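Long-range contact in ORF99 (Acidianus Filamentous Virus 1, PDB 3DF6), which is of unknown function but, as a heat- and acid-stable archaeal virus protein of the AcrID1 family, may act against host CRISPR defence: residues Glu24-Phe38 with Phe83-Asp95. The protein carries 2 engineered substitutions. Numbering follows the deposited sequence.
Sequences EFEMKLNTTLDELEF and FKYTVLSIKGVND. Engineered in segment 24-38: Met27 (natural residue Leu).
Phe38 and Tyr85 lie in an offset stack, centroids 4.3 Å apart and planes only 6° from parallel; each ring covers one face of the other, while Val87 CG2 meets the edge of Phe38 and Leu33 O that of Tyr85. The two rings join helix 35-42 to an antiparallel beta ladder, in which strand 25-34, outermost within the chain, runs against strand 84-96 and, at its start, continues the sheet into the second subunit. At the far end Phe25 lays one ring face over the backbone at Gly92 and meets Ile90 CG2 at its edge, CZ to CG2 3.6 Å. Its chi1 of 76° sets CG between the backbone N and carbonyl carbon, turning the ring over the neighbouring strand at Gly92; glycine suits the site because a CB would run into CE2. Between the aromatics, Leu29 CD1 touches Ile90 CD1 at 3.7 Å, and Leu33 CD1 rests on Val87 CG2. Leucine suits this mainly apolar face because Leu29 and Leu33 also pack on Phe6 and His7 of helix 3-18; engineered Met27, a selenomethionine, lies alongside Ile90. Between Lys28 and Thr31 a beta bulge puts one extra residue on strand 25-34 and shifts the register by one. Polar residues take the other face: Glu26 and Lys91 run side by side to a long salt bridge, and the hydroxyls of Thr32 and Thr86 share a hydrogen bond, OG1 to OG1 2.8 Å, with Gln80 also bound to Thr86. Asp34 is the N-cap of the helix, its OD1 taking Leu36 N only weakly. Where the chain turns its corner, Glu24, extended beyond CG, reaches over to strand 84-96, and OE2 takes Asn94 N on its anti lone pair at 2.8 Å, with an almost straight N-H...O angle of 175°.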
ATOM      1  N   GLU C  24      -6.214  -3.962   4.637  1.00 12.78           N
ATOM      2  CA  GLU C  24      -5.588  -2.836   5.360  1.00 13.55           C
ATOM      3  C   GLU C  24      -4.285  -2.487   4.651  1.00 13.50           C
ATOM      4  O   GLU C  24      -3.735  -3.318   3.919  1.00 13.28           O
ATOM      5  CB  GLU C  24      -5.259  -3.232   6.816  1.00 13.71           C
ATOM      6  CG  GLU C  24      -6.505  -3.555   7.650  1.00 14.59           C
ATOM      7  CD  GLU C  24      -6.191  -3.618   9.121  1.00 16.93           C
ATOM      8  OE1 GLU C  24      -5.161  -4.239   9.464  1.00 18.87           O
ATOM      9  OE2 GLU C  24      -6.962  -3.035   9.932  1.00 13.73           O
ATOM     10  N   PHE C  25      -3.763  -1.291   4.876  1.00 12.96           N
ATOM     11  CA  PHE C  25      -2.508  -0.915   4.203  1.00 13.77           C
ATOM     12  C   PHE C  25      -1.933   0.309   4.881  1.00 14.56           C
ATOM     13  O   PHE C  25      -2.620   0.981   5.662  1.00 14.76           O
ATOM     14  CB  PHE C  25      -2.732  -0.625   2.694  1.00 13.05           C
ATOM     15  CG  PHE C  25      -3.384   0.723   2.425  1.00 14.46           C
ATOM     16  CD1 PHE C  25      -2.601   1.849   2.161  1.00 15.34           C
ATOM     17  CD2 PHE C  25      -4.767   0.872   2.500  1.00 12.44           C
ATOM     18  CE1 PHE C  25      -3.209   3.109   1.948  1.00 13.56           C
ATOM     19  CE2 PHE C  25      -5.378   2.137   2.294  1.00 12.64           C
ATOM     20  CZ  PHE C  25      -4.594   3.236   2.016  1.00 13.82           C
ATOM     21  N   GLU C  26      -0.667   0.576   4.594  1.00 15.64           N
ATOM     22  CA  GLU C  26      -0.042   1.849   4.915  1.00 16.21           C
ATOM     23  C   GLU C  26       1.008   2.117   3.854  1.00 16.60           C
ATOM     24  O   GLU C  26       1.613   1.187   3.312  1.00 15.53           O
ATOM     25  CB  GLU C  26       0.600   1.829   6.309  0.80 16.15           C
ATOM     26  CG  GLU C  26       1.720   0.845   6.464  0.80 19.73           C
ATOM     27  CD  GLU C  26       2.242   0.779   7.907  0.80 21.64           C
ATOM     28  OE1 GLU C  26       1.981   1.720   8.709  0.80 25.32           O
ATOM     29  OE2 GLU C  26       2.950  -0.202   8.210  0.80 23.64           O
HETATM   30  N   MSE C  27       1.222   3.382   3.546  1.00 16.54           N
HETATM   31  CA  MSE C  27       2.227   3.765   2.560  1.00 19.00           C
HETATM   32  C   MSE C  27       2.860   5.058   3.043  1.00 17.62           C
HETATM   33  O   MSE C  27       2.152   5.967   3.488  1.00 17.40           O
HETATM   34  CB  MSE C  27       1.603   4.035   1.198  1.00 18.15           C
HETATM   35  CG  MSE C  27       1.038   2.857   0.466  0.80 22.30           C
HETATM   36 SE   MSE C  27       0.404   3.545  -1.246  0.80 26.46          SE
HETATM   37  CE  MSE C  27      -1.045   4.702  -0.684  0.80 24.68           C
ATOM     38  N   LYS C  28       4.181   5.112   2.961  1.00 16.61           N
ATOM     39  CA  LYS C  28       4.929   6.320   3.225  1.00 15.95           C
ATOM     40  C   LYS C  28       5.253   6.930   1.872  1.00 15.19           C
ATOM     41  O   LYS C  28       5.650   6.210   0.940  1.00 13.11           O
ATOM     42  CB  LYS C  28       6.198   5.993   4.000  1.00 17.07           C
ATOM     43  CG  LYS C  28       7.002   7.208   4.441  1.00 20.49           C
ATOM     44  CD  LYS C  28       8.166   6.768   5.318  1.00 28.66           C
ATOM     45  CE  LYS C  28       8.866   7.965   5.984  1.00 30.33           C
ATOM     46  NZ  LYS C  28       9.497   8.817   4.952  1.00 34.15           N
ATOM     47  N   LEU C  29       5.076   8.254   1.782  1.00 14.71           N
ATOM     48  CA  LEU C  29       5.065   8.974   0.521  1.00 15.03           C
ATOM     49  C   LEU C  29       5.381  10.455   0.670  1.00 15.01           C
ATOM     50  O   LEU C  29       5.138  11.054   1.718  1.00 14.84           O
ATOM     51  CB  LEU C  29       3.606   9.134   0.028  1.00 15.31           C
ATOM     52  CG  LEU C  29       2.764   7.866  -0.149  1.00 16.98           C
ATOM     53  CD1 LEU C  29       1.284   8.182  -0.105  1.00 15.22           C
ATOM     54  CD2 LEU C  29       3.188   7.158  -1.472  1.00 14.65           C
ATOM     55  N   ASN C  30       5.796  11.049  -0.480  1.00 14.44           N
ATOM     56  CA  ASN C  30       6.173  12.465  -0.464  1.00 14.29           C
ATOM     57  C   ASN C  30       5.795  12.975  -1.827  1.00 13.91           C
ATOM     58  O   ASN C  30       6.634  13.130  -2.701  1.00 13.98           O
ATOM     59  CB  ASN C  30       7.637  12.755  -0.153  1.00 14.39           C
ATOM     60  CG  ASN C  30       7.920  14.232   0.041  1.00 16.20           C
ATOM     61  OD1 ASN C  30       7.032  15.085  -0.049  1.00 16.80           O
ATOM     62  ND2 ASN C  30       9.180  14.542   0.292  1.00 17.78           N
ATOM     63  N   THR C  31       4.508  13.211  -2.020  1.00 13.74           N
ATOM     64  CA  THR C  31       4.015  13.647  -3.321  1.00 13.86           C
ATOM     65  C   THR C  31       2.953  14.724  -3.098  1.00 13.76           C
ATOM     66  O   THR C  31       2.254  14.721  -2.072  1.00 12.36           O
ATOM     67  CB  THR C  31       3.502  12.409  -4.158  1.00 14.47           C
ATOM     68  OG1 THR C  31       3.172  12.808  -5.497  1.00 14.07           O
ATOM     69  CG2 THR C  31       2.300  11.720  -3.485  1.00 14.71           C
ATOM     70  N   THR C  32       2.853  15.662  -4.035  1.00 13.46           N
ATOM     71  CA  THR C  32       1.971  16.801  -3.855  1.00 13.92           C
ATOM     72  C   THR C  32       0.756  16.723  -4.772  1.00 13.98           C
ATOM     73  O   THR C  32       0.883  16.744  -6.003  1.00 13.78           O
ATOM     74  CB  THR C  32       2.728  18.146  -4.044  1.00 14.15           C
ATOM     75  OG1 THR C  32       3.765  18.234  -3.065  1.00 13.82           O
ATOM     76  CG2 THR C  32       1.775  19.340  -3.860  1.00 14.03           C
ATOM     77  N   LEU C  33      -0.412  16.646  -4.143  1.00 14.33           N
ATOM     78  CA  LEU C  33      -1.688  16.517  -4.818  1.00 14.66           C
ATOM     79  C   LEU C  33      -2.409  17.843  -4.966  1.00 15.51           C
ATOM     80  O   LEU C  33      -2.493  18.617  -4.007  1.00 15.71           O
ATOM     81  CB  LEU C  33      -2.620  15.600  -4.027  1.00 14.83           C
ATOM     82  CG  LEU C  33      -2.535  14.079  -4.199  1.00 14.80           C
ATOM     83  CD1 LEU C  33      -1.156  13.550  -3.811  1.00 14.81           C
ATOM     84  CD2 LEU C  33      -3.616  13.429  -3.355  1.00 13.38           C
ATOM     85  N   ASP C  34      -2.947  18.056  -6.173  1.00 15.68           N
ATOM     86  CA  ASP C  34      -3.933  19.101  -6.454  1.00 16.83           C
ATOM     87  C   ASP C  34      -5.182  18.855  -5.579  1.00 17.03           C
ATOM     88  O   ASP C  34      -5.451  17.719  -5.192  1.00 16.39           O
ATOM     89  CB  ASP C  34      -4.278  19.009  -7.950  1.00 17.20           C
ATOM     90  CG  ASP C  34      -5.392  19.942  -8.385  0.70 19.37           C
ATOM     91  OD1 ASP C  34      -5.822  20.834  -7.619  0.70 23.61           O
ATOM     92  OD2 ASP C  34      -5.836  19.788  -9.542  0.70 22.03           O
ATOM     93  N   GLU C  35      -5.933  19.912  -5.269  1.00 16.24           N
ATOM     94  CA  GLU C  35      -7.144  19.772  -4.466  1.00 16.74           C
ATOM     95  C   GLU C  35      -8.094  18.721  -5.035  1.00 16.01           C
ATOM     96  O   GLU C  35      -8.656  17.920  -4.287  1.00 14.24           O
ATOM     97  CB  GLU C  35      -7.892  21.103  -4.344  1.00 17.50           C
ATOM     98  CG  GLU C  35      -9.071  21.029  -3.354  1.00 20.48           C
ATOM     99  CD  GLU C  35      -9.811  22.330  -3.227  1.00 27.37           C
ATOM    100  OE1 GLU C  35      -9.414  23.318  -3.873  1.00 28.59           O
ATOM    101  OE2 GLU C  35     -10.817  22.369  -2.495  1.00 33.17           O
ATOM    102  N   LEU C  36      -8.270  18.743  -6.360  1.00 14.91           N
ATOM    103  CA  LEU C  36      -9.112  17.764  -7.057  1.00 15.19           C
ATOM    104  C   LEU C  36      -8.669  16.336  -6.813  1.00 14.76           C
ATOM    105  O   LEU C  36      -9.511  15.458  -6.607  1.00 14.64           O
ATOM    106  CB  LEU C  36      -9.157  18.034  -8.568  1.00 15.57           C
ATOM    107  CG  LEU C  36      -9.920  19.298  -8.952  1.00 15.84           C
ATOM    108  CD1 LEU C  36      -9.571  19.748 -10.376  1.00 17.85           C
ATOM    109  CD2 LEU C  36     -11.433  19.129  -8.772  1.00 16.28           C
ATOM    110  N   GLU C  37      -7.354  16.111  -6.857  1.00 14.50           N
ATOM    111  CA  GLU C  37      -6.812  14.790  -6.580  0.50 14.65           C
ATOM    112  C   GLU C  37      -7.050  14.413  -5.105  1.00 14.49           C
ATOM    113  O   GLU C  37      -7.471  13.273  -4.813  1.00 14.48           O
ATOM    114  CB  GLU C  37      -5.319  14.699  -6.977  0.50 14.55           C
ATOM    115  CG  GLU C  37      -5.003  15.241  -8.430  0.50 16.27           C
ATOM    116  CD  GLU C  37      -3.515  15.122  -8.791  0.50 16.18           C
ATOM    117  OE1 GLU C  37      -2.651  15.559  -7.979  0.50 17.21           O
ATOM    118  OE2 GLU C  37      -3.202  14.587  -9.898  0.50 19.27           O
ATOM    119  N   PHE C  38      -6.785  15.350  -4.193  1.00 14.24           N
ATOM    120  CA  PHE C  38      -6.971  15.118  -2.754  1.00 14.71           C
ATOM    121  C   PHE C  38      -8.423  14.755  -2.417  1.00 14.37           C
ATOM    122  O   PHE C  38      -8.671  13.835  -1.643  1.00 13.98           O
ATOM    123  CB  PHE C  38      -6.470  16.326  -1.950  1.00 15.39           C
ATOM    124  CG  PHE C  38      -6.362  16.082  -0.454  1.00 16.45           C
ATOM    125  CD1 PHE C  38      -5.312  15.354   0.074  1.00 20.00           C
ATOM    126  CD2 PHE C  38      -7.289  16.643   0.420  1.00 21.66           C
ATOM    127  CE1 PHE C  38      -5.206  15.128   1.455  1.00 22.04           C
ATOM    128  CE2 PHE C  38      -7.191  16.438   1.810  1.00 23.09           C
ATOM    129  CZ  PHE C  38      -6.137  15.660   2.320  1.00 21.12           C
ATOM    130  N   PHE C  83      -3.676  25.802  -2.849  1.00 22.50           N
ATOM    131  CA  PHE C  83      -4.544  24.686  -2.461  1.00 21.89           C
ATOM    132  C   PHE C  83      -3.986  23.345  -2.950  1.00 21.07           C
ATOM    133  O   PHE C  83      -4.651  22.633  -3.712  1.00 21.07           O
ATOM    134  CB  PHE C  83      -5.979  24.929  -2.971  1.00 22.18           C
ATOM    135  CG  PHE C  83      -6.530  26.277  -2.599  1.00 23.19           C
ATOM    136  CD1 PHE C  83      -7.279  26.436  -1.438  1.00 24.09           C
ATOM    137  CD2 PHE C  83      -6.284  27.397  -3.404  1.00 25.01           C
ATOM    138  CE1 PHE C  83      -7.785  27.687  -1.084  1.00 24.97           C
ATOM    139  CE2 PHE C  83      -6.785  28.655  -3.062  1.00 25.43           C
ATOM    140  CZ  PHE C  83      -7.530  28.799  -1.893  1.00 24.33           C
ATOM    141  N   LYS C  84      -2.749  23.048  -2.536  1.00 19.99           N
ATOM    142  CA  LYS C  84      -2.057  21.777  -2.816  1.00 18.92           C
ATOM    143  C   LYS C  84      -1.779  21.079  -1.495  1.00 18.23           C
ATOM    144  O   LYS C  84      -1.665  21.732  -0.463  1.00 17.81           O
ATOM    145  CB  LYS C  84      -0.719  22.008  -3.533  1.00 19.15           C
ATOM    146  CG  LYS C  84      -0.767  22.884  -4.786  1.00 20.08           C
ATOM    147  CD  LYS C  84      -1.252  22.152  -6.039  1.00 20.40           C
ATOM    148  CE  LYS C  84      -1.332  23.156  -7.209  1.00 21.96           C
ATOM    149  NZ  LYS C  84      -2.229  22.696  -8.321  1.00 23.47           N
ATOM    150  N   TYR C  85      -1.656  19.749  -1.533  1.00 17.14           N
ATOM    151  CA  TYR C  85      -1.527  18.945  -0.327  1.00 16.59           C
ATOM    152  C   TYR C  85      -0.374  17.996  -0.565  1.00 15.54           C
ATOM    153  O   TYR C  85      -0.444  17.144  -1.456  1.00 14.23           O
ATOM    154  CB  TYR C  85      -2.849  18.181  -0.051  1.00 17.86           C
ATOM    155  CG  TYR C  85      -4.057  19.125   0.073  1.00 19.85           C
ATOM    156  CD1 TYR C  85      -4.588  19.462   1.323  1.00 21.64           C
ATOM    157  CD2 TYR C  85      -4.633  19.710  -1.064  1.00 21.27           C
ATOM    158  CE1 TYR C  85      -5.677  20.347   1.436  1.00 23.30           C
ATOM    159  CE2 TYR C  85      -5.710  20.606  -0.964  1.00 22.65           C
ATOM    160  CZ  TYR C  85      -6.227  20.919   0.284  1.00 24.43           C
ATOM    161  OH  TYR C  85      -7.294  21.810   0.375  1.00 26.55           O
ATOM    162  N   THR C  86       0.718  18.192   0.172  1.00 14.74           N
ATOM    163  CA  THR C  86       1.826  17.245   0.131  1.00 14.60           C
ATOM    164  C   THR C  86       1.529  16.068   1.080  1.00 14.47           C
ATOM    165  O   THR C  86       1.606  16.200   2.304  1.00 14.82           O
ATOM    166  CB  THR C  86       3.174  17.893   0.495  1.00 14.48           C
ATOM    167  OG1 THR C  86       3.452  18.959  -0.414  1.00 14.01           O
ATOM    168  CG2 THR C  86       4.305  16.878   0.417  1.00 14.81           C
ATOM    169  N   VAL C  87       1.212  14.920   0.497  1.00 13.75           N
ATOM    170  CA  VAL C  87       0.880  13.729   1.268  1.00 12.28           C
ATOM    171  C   VAL C  87       2.163  13.003   1.683  1.00 12.82           C
ATOM    172  O   VAL C  87       3.028  12.697   0.843  1.00 12.10           O
ATOM    173  CB  VAL C  87      -0.087  12.809   0.487  1.00 12.60           C
ATOM    174  CG1 VAL C  87      -0.372  11.506   1.265  1.00 10.76           C
ATOM    175  CG2 VAL C  87      -1.409  13.540   0.177  1.00 13.30           C
ATOM    176  N   LEU C  88       2.261  12.706   2.980  1.00 12.25           N
ATOM    177  CA  LEU C  88       3.439  12.064   3.557  1.00 12.07           C
ATOM    178  C   LEU C  88       3.191  10.612   3.932  1.00 11.92           C
ATOM    179  O   LEU C  88       4.123   9.803   3.962  1.00 11.54           O
ATOM    180  CB  LEU C  88       3.931  12.838   4.783  1.00 12.25           C
ATOM    181  CG  LEU C  88       4.295  14.297   4.453  1.00 12.66           C
ATOM    182  CD1 LEU C  88       4.448  15.061   5.766  1.00 14.08           C
ATOM    183  CD2 LEU C  88       5.572  14.340   3.641  1.00 14.00           C
ATOM    184  N   SER C  89       1.933  10.303   4.221  1.00 12.59           N
ATOM    185  CA  SER C  89       1.508   8.940   4.573  0.50 13.68           C
ATOM    186  C   SER C  89       0.009   8.778   4.356  1.00 13.91           C
ATOM    187  O   SER C  89      -0.749   9.766   4.458  1.00 13.53           O
ATOM    188  CB  SER C  89       1.857   8.624   6.033  0.50 13.78           C
ATOM    189  OG  SER C  89       1.601   7.257   6.328  0.50 17.71           O
ATOM    190  N   ILE C  90      -0.403   7.545   4.047  1.00 14.33           N
ATOM    191  CA  ILE C  90      -1.778   7.121   3.965  1.00 15.32           C
ATOM    192  C   ILE C  90      -1.837   5.735   4.656  1.00 15.47           C
ATOM    193  O   ILE C  90      -0.968   4.883   4.418  1.00 14.45           O
ATOM    194  CB  ILE C  90      -2.290   6.996   2.488  1.00 15.60           C
ATOM    195  CG1 ILE C  90      -2.068   8.298   1.706  1.00 15.98           C
ATOM    196  CG2 ILE C  90      -3.810   6.690   2.494  1.00 16.76           C
ATOM    197  CD1 ILE C  90      -2.443   8.252   0.159  1.00 16.51           C
ATOM    198  N   LYS C  91      -2.835   5.533   5.517  1.00 15.02           N
ATOM    199  CA  LYS C  91      -3.015   4.274   6.228  1.00 16.40           C
ATOM    200  C   LYS C  91      -4.490   3.911   6.275  1.00 15.98           C
ATOM    201  O   LYS C  91      -5.341   4.767   6.574  1.00 16.01           O
ATOM    202  CB  LYS C  91      -2.453   4.363   7.643  1.00 16.06           C
ATOM    203  CG  LYS C  91      -2.573   3.073   8.486  1.00 19.45           C
ATOM    204  CD  LYS C  91      -1.906   3.298   9.858  1.00 20.38           C
ATOM    205  CE  LYS C  91      -2.047   2.107  10.809  1.00 23.20           C
ATOM    206  NZ  LYS C  91      -1.629   0.823  10.158  1.00 26.60           N
ATOM    207  N   GLY C  92      -4.779   2.643   5.972  1.00 14.58           N
ATOM    208  CA  GLY C  92      -6.153   2.142   5.942  1.00 13.88           C
ATOM    209  C   GLY C  92      -6.278   1.027   6.960  1.00 14.26           C
ATOM    210  O   GLY C  92      -5.491   0.082   6.945  1.00 13.07           O
ATOM    211  N   VAL C  93      -7.269   1.148   7.835  1.00 13.95           N
ATOM    212  CA  VAL C  93      -7.466   0.243   8.963  1.00 15.55           C
ATOM    213  C   VAL C  93      -8.927  -0.232   8.963  1.00 14.90           C
ATOM    214  O   VAL C  93      -9.825   0.520   8.592  1.00 14.09           O
ATOM    215  CB  VAL C  93      -7.093   1.040  10.272  1.00 16.83           C
ATOM    216  CG1 VAL C  93      -7.776   0.540  11.493  1.00 20.70           C
ATOM    217  CG2 VAL C  93      -5.575   1.046  10.475  1.00 17.98           C
ATOM    218  N   ASN C  94      -9.174  -1.458   9.399  1.00 14.66           N
ATOM    219  CA  ASN C  94     -10.539  -1.939   9.598  1.00 15.46           C
ATOM    220  C   ASN C  94     -10.893  -1.777  11.046  1.00 16.61           C
ATOM    221  O   ASN C  94     -10.010  -1.848  11.876  1.00 16.00           O
ATOM    222  CB  ASN C  94     -10.608  -3.424   9.308  1.00 15.91           C
ATOM    223  CG  ASN C  94     -10.500  -3.710   7.862  1.00 16.22           C
ATOM    224  OD1 ASN C  94     -11.016  -2.959   7.042  1.00 12.29           O
ATOM    225  ND2 ASN C  94      -9.832  -4.790   7.528  1.00 15.63           N
ATOM    226  N   ASP C  95     -12.172  -1.584  11.352  1.00 16.20           N
ATOM    227  CA  ASP C  95     -12.609  -1.538  12.737  1.00 17.08           C
ATOM    228  C   ASP C  95     -14.017  -2.127  12.825  1.00 16.51           C
ATOM    229  O   ASP C  95     -14.855  -1.909  11.935  1.00 16.06           O
ATOM    230  CB  ASP C  95     -12.611  -0.085  13.214  1.00 18.15           C
ATOM    231  CG  ASP C  95     -12.720   0.069  14.750  1.00 21.95           C
ATOM    232  OD1 ASP C  95     -12.582  -0.917  15.516  1.00 23.45           O
ATOM    233  OD2 ASP C  95     -12.946   1.222  15.192  1.00 26.37           O
TER
HETATM  234  O   HOH W   1      -5.334  22.830  -6.293  1.00 33.45           O